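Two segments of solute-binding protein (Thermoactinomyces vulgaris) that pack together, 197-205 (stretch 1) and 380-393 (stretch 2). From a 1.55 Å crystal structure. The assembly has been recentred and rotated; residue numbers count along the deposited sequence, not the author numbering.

Stretch 1 (197-205) DPNEIGLNS
Stretch 2 (380-393) ALNDAVKIMKEKIQ

How do the two backbones lie against each other? Stretch 2 is part of a longer helix, with phi/psi mostly near -65/-42 and i+4 to i bonds such as Val385 N to Leu381 O at 3.0 Å. Stretch 1 is irregular: a type I turn runs from Asp197 to Glu200, closed by Glu200 N to Asp197 O at 3.2 Å and braced by Asn199 N to Asp197 OD1 at 3.0 Å. A short extended piece follows through Ile201 (-84/131), then a loop through Gly202 (-101/10), Leu203 (-84/1) and Asn204 (-123/24) to Ser205. The stretches run in opposite senses: Pro198 CA lies 7.8 Å from Ile392 CA, Asn199 CA 7.4 Å from Lys389 CA, and Asn204 CA 5.2 Å from Leu381 CA, so the chain closes on the helix toward Asn204.

Which bump fills the hollow on the helix? Ile201, chi1 m and chi2 t, points toward the helix and has the largest covered area. Its CD1 enters a pocket lined by Met388 CB, Lys389 CG and Ile392 CD1, each at 3.8 Å, while its CG2 meets Val385 CG2 at 3.9 Å. These helix residues recur at spacings of three and four, so their side chains share one face. Ile392 (m, chi2 163°) also brings CD1 to 3.7 Å from Pro198 O.

What continues the apolar seam beyond Ile201? Gly202 has no side chain, and Leu203 (m, t) supplies the next bump. Its CD1 reaches Met388 CE at 3.7 Å, with Met388 at chi1 m, chi2 t and chi3 -159°, and its CB lies 4.0 Å from CG2 of Val385 (chi1 t). Val385 CG2 thus sits against both Ile201 and Leu203. Leu381 (m, t) places CD2 only 3.3 Å from Leu203 O, a tight fit; this buried carbonyl has no polar partner in the model.

What polar groups fasten the edges? At the close end, Asn204 (chi1 p, chi2 -35°) points toward the helix and donates from ND2 to Asn382 OD1 at 3.2 Å, nearly straight at 164°. Asn382 starts away from stretch 1, but chi1 of -80° and chi2 of -14° bring its OD1 back. At the turn, Lys389 (m, t, p, p) curls its ammonium to 2.8 Å between NZ and Asn199 O. Two waters accept from Lys389 NZ: water 1, at 3.0 Å, donates to Pro198 O at 2.7 Å, and water 2, at 2.8 Å, accepts from Ile201 N at 3.0 Å. The charged end thereby engages the backbone while Lys389 CG packs on Ile201.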

# COMPACT_ATOMS: atom_id res chain seq x y z
N ASP A 197 -15.97 6.33 -10.16
CA ASP A 197 -16.51 6.20 -11.51
C ASP A 197 -15.38 5.78 -12.45
O ASP A 197 -14.47 6.57 -12.72
CB ASP A 197 -17.16 7.51 -11.97
CG ASP A 197 -17.83 7.39 -13.34
OD1 ASP A 197 -17.85 6.29 -13.93
OD2 ASP A 197 -18.35 8.42 -13.83
N PRO A 198 -15.43 4.53 -12.95
CA PRO A 198 -14.39 4.03 -13.86
C PRO A 198 -14.39 4.76 -15.20
O PRO A 198 -13.40 4.69 -15.93
CB PRO A 198 -14.78 2.56 -14.05
CG PRO A 198 -16.23 2.50 -13.76
CD PRO A 198 -16.46 3.51 -12.68
N ASN A 199 -15.49 5.45 -15.51
CA ASN A 199 -15.61 6.21 -16.75
C ASN A 199 -15.06 7.63 -16.67
O ASN A 199 -14.74 8.23 -17.70
CB ASN A 199 -17.06 6.23 -17.24
CG ASN A 199 -17.47 4.93 -17.92
OD1 ASN A 199 -17.61 4.89 -19.14
ND2 ASN A 199 -17.65 3.88 -17.14
N GLU A 200 -14.96 8.17 -15.45
CA GLU A 200 -14.37 9.49 -15.26
C GLU A 200 -12.94 9.39 -14.74
O GLU A 200 -12.68 9.49 -13.54
CB GLU A 200 -15.24 10.38 -14.35
CG GLU A 200 -14.93 11.87 -14.51
CD GLU A 200 -15.76 12.78 -13.62
OE1 GLU A 200 -15.31 13.91 -13.36
OE2 GLU A 200 -16.86 12.38 -13.18
N ILE A 201 -12.02 9.17 -15.68
CA ILE A 201 -10.59 9.11 -15.38
C ILE A 201 -10.03 10.53 -15.36
O ILE A 201 -10.29 11.31 -16.28
CB ILE A 201 -9.84 8.22 -16.41
CG1 ILE A 201 -10.27 6.75 -16.26
CG2 ILE A 201 -8.32 8.35 -16.25
CD1 ILE A 201 -9.75 5.82 -17.34
N GLY A 202 -9.28 10.86 -14.32
CA GLY A 202 -8.76 12.22 -14.16
C GLY A 202 -7.31 12.40 -14.56
O GLY A 202 -6.72 13.45 -14.32
N LEU A 203 -6.73 11.39 -15.21
CA LEU A 203 -5.29 11.38 -15.47
C LEU A 203 -4.85 12.15 -16.72
O LEU A 203 -3.65 12.19 -17.03
CB LEU A 203 -4.74 9.95 -15.45
CG LEU A 203 -4.74 9.25 -14.08
CD1 LEU A 203 -4.19 7.85 -14.18
CD2 LEU A 203 -3.96 10.06 -13.04
N ASN A 204 -5.79 12.76 -17.44
CA ASN A 204 -5.42 13.71 -18.49
C ASN A 204 -6.05 15.10 -18.29
O ASN A 204 -6.21 15.88 -19.23
CB ASN A 204 -5.67 13.15 -19.91
CG ASN A 204 -7.15 12.95 -20.21
OD1 ASN A 204 -7.94 12.60 -19.34
ND2 ASN A 204 -7.52 13.16 -21.47
N SER A 205 -6.39 15.39 -17.03
CA SER A 205 -6.89 16.70 -16.62
C SER A 205 -5.74 17.71 -16.62
O SER A 205 -4.57 17.31 -16.61
CB SER A 205 -7.49 16.61 -15.22
OG SER A 205 -6.48 16.36 -14.26
N ALA A 380 1.49 12.31 -23.76
CA ALA A 380 1.65 11.02 -23.10
C ALA A 380 0.42 10.66 -22.26
O ALA A 380 -0.02 9.51 -22.27
CB ALA A 380 2.91 11.00 -22.25
N LEU A 381 -0.11 11.65 -21.54
CA LEU A 381 -1.29 11.43 -20.70
C LEU A 381 -2.55 11.18 -21.52
O LEU A 381 -3.34 10.31 -21.18
CB LEU A 381 -1.50 12.59 -19.73
CG LEU A 381 -0.48 12.76 -18.59
CD1 LEU A 381 -0.78 14.04 -17.83
CD2 LEU A 381 -0.46 11.56 -17.66
N ASN A 382 -2.71 11.95 -22.60
CA ASN A 382 -3.83 11.75 -23.52
C ASN A 382 -3.84 10.34 -24.10
O ASN A 382 -4.89 9.69 -24.15
CB ASN A 382 -3.82 12.80 -24.63
CG ASN A 382 -4.39 14.13 -24.19
OD1 ASN A 382 -5.04 14.24 -23.14
ND2 ASN A 382 -4.17 15.16 -25.00
N ASP A 383 -2.67 9.89 -24.54
CA ASP A 383 -2.50 8.53 -25.07
C ASP A 383 -2.77 7.46 -24.02
O ASP A 383 -3.44 6.47 -24.30
CB ASP A 383 -1.09 8.35 -25.64
CG ASP A 383 -0.89 9.09 -26.95
OD1 ASP A 383 -1.85 9.68 -27.48
OD2 ASP A 383 0.25 9.07 -27.46
N ALA A 384 -2.26 7.68 -22.81
CA ALA A 384 -2.42 6.72 -21.71
C ALA A 384 -3.88 6.54 -21.32
O ALA A 384 -4.33 5.41 -21.12
CB ALA A 384 -1.59 7.14 -20.50
N VAL A 385 -4.61 7.64 -21.22
CA VAL A 385 -6.03 7.60 -20.84
C VAL A 385 -6.86 6.90 -21.91
O VAL A 385 -7.74 6.09 -21.59
CB VAL A 385 -6.58 9.01 -20.48
CG1 VAL A 385 -8.10 9.00 -20.36
CG2 VAL A 385 -5.96 9.50 -19.18
N LYS A 386 -6.57 7.19 -23.18
CA LYS A 386 -7.22 6.50 -24.30
C LYS A 386 -7.04 4.98 -24.20
O LYS A 386 -7.99 4.22 -24.38
CB LYS A 386 -6.67 7.02 -25.64
CG LYS A 386 -7.33 6.43 -26.89
CD LYS A 386 -8.82 6.77 -26.97
CE LYS A 386 -9.47 6.15 -28.20
NZ LYS A 386 -9.43 4.65 -28.19
N ILE A 387 -5.81 4.56 -23.89
CA ILE A 387 -5.49 3.14 -23.72
C ILE A 387 -6.26 2.51 -22.55
O ILE A 387 -6.81 1.42 -22.68
CB ILE A 387 -3.96 2.93 -23.57
CG1 ILE A 387 -3.26 3.17 -24.91
CG2 ILE A 387 -3.65 1.53 -23.05
CD1 ILE A 387 -1.76 3.35 -24.82
N MET A 388 -6.31 3.22 -21.42
CA MET A 388 -7.05 2.77 -20.24
C MET A 388 -8.51 2.50 -20.54
O MET A 388 -9.04 1.44 -20.21
CB MET A 388 -7.00 3.83 -19.13
CG MET A 388 -5.67 3.96 -18.45
SD MET A 388 -5.71 5.41 -17.40
CE MET A 388 -3.95 5.69 -17.23
N LYS A 389 -9.15 3.47 -21.19
CA LYS A 389 -10.59 3.43 -21.44
C LYS A 389 -10.98 2.30 -22.39
O LYS A 389 -12.09 1.76 -22.28
CB LYS A 389 -11.07 4.79 -21.96
CG LYS A 389 -10.89 5.91 -20.95
CD LYS A 389 -11.30 7.27 -21.51
CE LYS A 389 -12.79 7.51 -21.37
NZ LYS A 389 -13.23 7.52 -19.95
N GLU A 390 -10.08 1.94 -23.30
CA GLU A 390 -10.27 0.79 -24.17
C GLU A 390 -10.14 -0.51 -23.36
O GLU A 390 -10.95 -1.43 -23.54
CB GLU A 390 -9.27 0.80 -25.33
CG GLU A 390 -9.58 -0.21 -26.43
CD GLU A 390 -8.51 -0.27 -27.50
OE1 GLU A 390 -7.36 -0.63 -27.18
OE2 GLU A 390 -8.82 0.04 -28.67
N LYS A 391 -9.14 -0.57 -22.49
CA LYS A 391 -8.88 -1.75 -21.66
C LYS A 391 -9.97 -2.01 -20.62
O LYS A 391 -10.22 -3.16 -20.26
CB LYS A 391 -7.51 -1.63 -20.96
CG LYS A 391 -6.30 -1.84 -21.88
CD LYS A 391 -6.08 -3.31 -22.24
CE LYS A 391 -5.41 -4.09 -21.11
NZ LYS A 391 -5.08 -5.49 -21.50
N ILE A 392 -10.60 -0.94 -20.14
CA ILE A 392 -11.68 -1.03 -19.15
C ILE A 392 -12.92 -1.75 -19.71
O ILE A 392 -13.56 -2.53 -19.00
CB ILE A 392 -12.03 0.37 -18.57
CG1 ILE A 392 -10.99 0.77 -17.52
CG2 ILE A 392 -13.44 0.40 -17.98
CD1 ILE A 392 -10.97 2.25 -17.18
N GLN A 393 -13.23 -1.50 -20.98
CA GLN A 393 -14.40 -2.10 -21.63
C GLN A 393 -14.09 -3.47 -22.25
O GLN A 393 -15.00 -4.16 -22.72
CB GLN A 393 -14.95 -1.13 -22.69
CG GLN A 393 -16.37 -1.44 -23.16
CD GLN A 393 -17.43 -1.20 -22.10
OE1 GLN A 393 -18.20 -2.10 -21.77
NE2 GLN A 393 -17.47 0.02 -21.56
O HOH W 1 -13.11 4.79 -18.63
O HOH W 2 -12.34 9.77 -18.61